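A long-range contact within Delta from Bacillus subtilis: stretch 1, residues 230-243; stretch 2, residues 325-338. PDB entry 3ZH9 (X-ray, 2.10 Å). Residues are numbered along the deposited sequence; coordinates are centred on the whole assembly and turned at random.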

# COMPACT_ATOMS: atom_id res chain seq x y z
N LYS A 230 8.25 -30.25 -3.40
CA LYS A 230 9.38 -29.97 -4.29
C LYS A 230 10.65 -29.74 -3.47
O LYS A 230 11.06 -28.60 -3.21
CB LYS A 230 9.09 -28.75 -5.16
CG LYS A 230 7.81 -28.87 -5.96
N ARG A 231 11.29 -30.85 -3.07
CA ARG A 231 12.37 -30.83 -2.09
C ARG A 231 13.55 -29.93 -2.45
O ARG A 231 13.96 -29.09 -1.65
CB ARG A 231 12.88 -32.25 -1.86
CG ARG A 231 13.96 -32.34 -0.80
CD ARG A 231 14.24 -33.78 -0.43
NE ARG A 231 14.97 -33.88 0.83
CZ ARG A 231 14.40 -34.06 2.01
NH1 ARG A 231 13.08 -34.18 2.11
NH2 ARG A 231 15.14 -34.14 3.10
N THR A 232 14.10 -30.12 -3.64
CA THR A 232 15.32 -29.41 -4.01
C THR A 232 15.04 -27.95 -4.37
O THR A 232 15.79 -27.05 -3.97
CB THR A 232 16.05 -30.12 -5.16
OG1 THR A 232 16.33 -31.48 -4.77
CG2 THR A 232 17.35 -29.42 -5.45
N GLU A 233 13.95 -27.71 -5.10
CA GLU A 233 13.53 -26.34 -5.43
C GLU A 233 13.46 -25.45 -4.19
O GLU A 233 13.87 -24.28 -4.22
CB GLU A 233 12.16 -26.34 -6.12
CG GLU A 233 12.18 -26.68 -7.60
CD GLU A 233 10.78 -26.73 -8.21
OE1 GLU A 233 9.80 -26.86 -7.46
OE2 GLU A 233 10.67 -26.64 -9.45
N SER A 234 12.93 -26.00 -3.10
CA SER A 234 12.79 -25.25 -1.86
C SER A 234 14.09 -25.20 -1.05
O SER A 234 14.35 -24.22 -0.35
CB SER A 234 11.62 -25.78 -1.03
OG SER A 234 11.87 -27.08 -0.54
N LEU A 235 14.92 -26.24 -1.14
CA LEU A 235 16.23 -26.18 -0.51
C LEU A 235 17.05 -25.09 -1.18
O LEU A 235 17.76 -24.33 -0.52
CB LEU A 235 16.96 -27.53 -0.58
CG LEU A 235 16.43 -28.66 0.31
CD1 LEU A 235 17.38 -29.86 0.30
CD2 LEU A 235 16.20 -28.17 1.73
N GLN A 236 16.93 -25.00 -2.50
CA GLN A 236 17.61 -23.98 -3.27
C GLN A 236 17.16 -22.56 -2.92
O GLN A 236 17.98 -21.64 -2.86
CB GLN A 236 17.41 -24.22 -4.76
CG GLN A 236 18.18 -23.24 -5.63
CD GLN A 236 19.67 -23.53 -5.64
OE1 GLN A 236 20.10 -24.63 -6.02
NE2 GLN A 236 20.47 -22.56 -5.21
N ILE A 237 15.86 -22.38 -2.69
CA ILE A 237 15.38 -21.05 -2.31
C ILE A 237 15.97 -20.65 -0.97
O ILE A 237 16.48 -19.54 -0.81
CB ILE A 237 13.83 -20.96 -2.28
CG1 ILE A 237 13.25 -21.11 -3.69
CG2 ILE A 237 13.40 -19.64 -1.69
CD1 ILE A 237 11.77 -21.48 -3.72
N PHE A 238 15.91 -21.57 -0.00
CA PHE A 238 16.45 -21.29 1.32
C PHE A 238 17.95 -20.97 1.27
O PHE A 238 18.41 -20.02 1.90
CB PHE A 238 16.16 -22.46 2.28
CG PHE A 238 16.69 -22.24 3.67
CD1 PHE A 238 16.52 -21.02 4.30
CD2 PHE A 238 17.36 -23.25 4.34
CE1 PHE A 238 17.02 -20.80 5.58
CE2 PHE A 238 17.85 -23.05 5.62
CZ PHE A 238 17.68 -21.82 6.24
N TYR A 239 18.71 -21.77 0.53
CA TYR A 239 20.14 -21.57 0.44
C TYR A 239 20.46 -20.17 -0.09
O TYR A 239 21.29 -19.46 0.49
CB TYR A 239 20.78 -22.63 -0.46
CG TYR A 239 22.29 -22.52 -0.54
CD1 TYR A 239 23.07 -22.66 0.60
CD2 TYR A 239 22.93 -22.29 -1.76
CE1 TYR A 239 24.46 -22.58 0.53
CE2 TYR A 239 24.32 -22.20 -1.83
CZ TYR A 239 25.07 -22.35 -0.68
OH TYR A 239 26.45 -22.26 -0.74
N ASP A 240 19.80 -19.79 -1.18
CA ASP A 240 20.02 -18.47 -1.79
C ASP A 240 19.82 -17.35 -0.78
O ASP A 240 20.59 -16.39 -0.77
CB ASP A 240 19.10 -18.26 -3.00
CG ASP A 240 19.53 -19.06 -4.21
OD1 ASP A 240 20.74 -19.36 -4.33
OD2 ASP A 240 18.65 -19.39 -5.05
N LEU A 241 18.80 -17.46 0.05
CA LEU A 241 18.59 -16.47 1.11
C LEU A 241 19.82 -16.34 2.00
O LEU A 241 20.36 -15.24 2.17
CB LEU A 241 17.35 -16.83 1.93
CG LEU A 241 16.09 -16.70 1.08
CD1 LEU A 241 14.84 -17.04 1.88
CD2 LEU A 241 16.00 -15.29 0.48
N LEU A 242 20.28 -17.46 2.56
CA LEU A 242 21.47 -17.47 3.40
C LEU A 242 22.66 -16.92 2.63
O LEU A 242 23.46 -16.17 3.18
CB LEU A 242 21.79 -18.90 3.85
CG LEU A 242 20.66 -19.59 4.62
CD1 LEU A 242 20.88 -21.09 4.67
CD2 LEU A 242 20.56 -19.02 6.01
N LYS A 243 22.75 -17.30 1.36
CA LYS A 243 23.91 -16.98 0.52
C LYS A 243 24.01 -15.48 0.23
O LYS A 243 25.11 -14.97 0.03
CB LYS A 243 23.87 -17.79 -0.78
CG LYS A 243 25.24 -18.17 -1.32
CD LYS A 243 25.12 -18.88 -2.66
N LYS A 325 21.85 -21.12 14.75
CA LYS A 325 20.64 -20.54 14.17
C LYS A 325 20.25 -21.13 12.81
O LYS A 325 19.10 -21.49 12.59
CB LYS A 325 20.76 -19.02 14.06
CG LYS A 325 20.89 -18.31 15.40
CD LYS A 325 20.80 -16.80 15.23
CE LYS A 325 20.86 -16.08 16.57
NZ LYS A 325 22.17 -16.31 17.25
N GLN A 326 21.21 -21.21 11.89
CA GLN A 326 20.95 -21.79 10.58
C GLN A 326 20.50 -23.24 10.72
O GLN A 326 19.61 -23.70 10.01
CB GLN A 326 22.18 -21.72 9.68
CG GLN A 326 22.05 -22.53 8.39
CD GLN A 326 23.16 -22.25 7.40
OE1 GLN A 326 23.83 -21.23 7.48
NE2 GLN A 326 23.36 -23.17 6.45
N LEU A 327 21.14 -23.96 11.64
CA LEU A 327 20.82 -25.36 11.87
C LEU A 327 19.38 -25.52 12.37
O LEU A 327 18.65 -26.39 11.91
CB LEU A 327 21.79 -25.99 12.88
CG LEU A 327 21.38 -27.40 13.28
CD1 LEU A 327 21.55 -28.35 12.10
CD2 LEU A 327 22.16 -27.89 14.51
N LEU A 328 18.99 -24.68 13.33
CA LEU A 328 17.61 -24.65 13.79
C LEU A 328 16.66 -24.53 12.60
O LEU A 328 15.67 -25.26 12.51
CB LEU A 328 17.38 -23.49 14.77
CG LEU A 328 17.94 -23.65 16.19
CD1 LEU A 328 17.76 -22.38 17.00
CD2 LEU A 328 17.30 -24.84 16.91
N LEU A 329 16.98 -23.62 11.68
CA LEU A 329 16.12 -23.39 10.53
C LEU A 329 16.14 -24.57 9.57
O LEU A 329 15.11 -24.95 9.02
CB LEU A 329 16.53 -22.10 9.80
CG LEU A 329 15.60 -20.89 9.91
CD1 LEU A 329 16.27 -19.67 9.30
CD2 LEU A 329 14.24 -21.13 9.26
N GLU A 330 17.33 -25.15 9.37
CA GLU A 330 17.47 -26.33 8.51
C GLU A 330 16.58 -27.46 9.01
O GLU A 330 15.84 -28.07 8.23
CB GLU A 330 18.93 -26.80 8.47
CG GLU A 330 19.81 -26.05 7.47
CD GLU A 330 21.29 -26.45 7.58
OE1 GLU A 330 21.62 -27.23 8.51
OE2 GLU A 330 22.10 -25.99 6.75
N LEU A 331 16.67 -27.76 10.31
CA LEU A 331 15.85 -28.81 10.93
C LEU A 331 14.35 -28.56 10.73
O LEU A 331 13.63 -29.45 10.28
CB LEU A 331 16.17 -28.92 12.42
CG LEU A 331 17.60 -29.38 12.73
CD1 LEU A 331 17.92 -29.22 14.21
CD2 LEU A 331 17.81 -30.83 12.27
N PHE A 332 13.90 -27.36 11.06
CA PHE A 332 12.51 -26.95 10.84
C PHE A 332 12.04 -27.23 9.40
O PHE A 332 11.02 -27.88 9.17
CB PHE A 332 12.33 -25.47 11.16
CG PHE A 332 10.98 -24.92 10.76
CD1 PHE A 332 9.84 -25.23 11.50
CD2 PHE A 332 10.85 -24.10 9.65
CE1 PHE A 332 8.59 -24.74 11.11
CE2 PHE A 332 9.61 -23.59 9.26
CZ PHE A 332 8.48 -23.91 10.00
N LEU A 333 12.80 -26.72 8.43
CA LEU A 333 12.42 -26.87 7.04
C LEU A 333 12.43 -28.34 6.62
O LEU A 333 11.59 -28.78 5.84
CB LEU A 333 13.32 -26.01 6.14
CG LEU A 333 13.22 -24.50 6.37
CD1 LEU A 333 14.24 -23.72 5.54
CD2 LEU A 333 11.82 -23.98 6.08
N LEU A 334 13.39 -29.10 7.14
CA LEU A 334 13.45 -30.53 6.87
C LEU A 334 12.24 -31.27 7.46
O LEU A 334 11.60 -32.06 6.78
CB LEU A 334 14.77 -31.14 7.37
CG LEU A 334 16.01 -30.70 6.58
CD1 LEU A 334 17.28 -31.32 7.15
CD2 LEU A 334 15.87 -31.03 5.09
N GLN A 335 11.92 -31.00 8.73
CA GLN A 335 10.68 -31.51 9.31
C GLN A 335 9.49 -31.25 8.37
O GLN A 335 8.76 -32.18 8.02
CB GLN A 335 10.41 -30.88 10.68
N LEU A 336 9.32 -30.01 7.93
CA LEU A 336 8.22 -29.65 7.03
C LEU A 336 8.21 -30.48 5.75
O LEU A 336 7.15 -30.75 5.18
CB LEU A 336 8.27 -28.17 6.64
CG LEU A 336 7.95 -27.12 7.70
CD1 LEU A 336 7.57 -25.80 7.03
CD2 LEU A 336 6.84 -27.60 8.60
N LEU A 337 9.39 -30.85 5.28
CA LEU A 337 9.52 -31.55 4.00
C LEU A 337 9.19 -33.04 4.09
O LEU A 337 8.65 -33.62 3.15
CB LEU A 337 10.91 -31.34 3.41
CG LEU A 337 11.16 -29.95 2.84
CD1 LEU A 337 12.64 -29.59 2.97
CD2 LEU A 337 10.69 -29.87 1.38
N LYS A 338 9.52 -33.65 5.23
CA LYS A 338 9.14 -35.03 5.50
C LYS A 338 7.65 -35.08 5.81
O LYS A 338 6.91 -35.90 5.25
CB LYS A 338 9.94 -35.59 6.67
O HOH W 1 13.18 -34.07 5.00

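Two helices, residues 231-243 and 325-338, pack almost antiparallel, with their axes 162° apart and 11.4 Å at closest approach. No direct hydrogen bond joins them, and the contact is mainly apolar.

Phe-238 is central. Its CA-to-CB bond points toward the other helix, and chi1 is t (-180°), which carries the ring in among three side chains. Leu-333 CD1 sits over one face, 3.5 Å from the centroid of the Phe-238 ring and 16° off the normal, a CH-pi contact. Leu-333 is m,t, and in this rotamer CD1 lies over the ring face. Glu-330 CG lies at the ring edge, 4.0 Å from Phe-238 CE2. Leu-329 CB is 3.8 Å from Phe-238 CZ.

Arg-231 starts sideways, but chi1 to chi3 are all t. The extended chain therefore reaches Leu-337 and Leu-334: Arg-231 NH1 is 3.8 Å from Leu-337 CB. Water 1 bridges the helices, accepting from Arg-231 NH2 (2.7 Å) and donating to Leu-334 O (3.1 Å).

Leu-337 CD1 meets Leu-235 CD2 at 4.0 Å, while Leu-337 CD2 lies 3.6 Å from Ser-234 OG. The p rotamer of Ser-234 keeps OG near its own helix backbone, 3.1 Å from Arg-231 O.

Gln-326 is t,t. Gln-326 NE2 donates to Glu-330 OE2 (3.1 Å) and lies 3.7 Å from Leu-242 CD1.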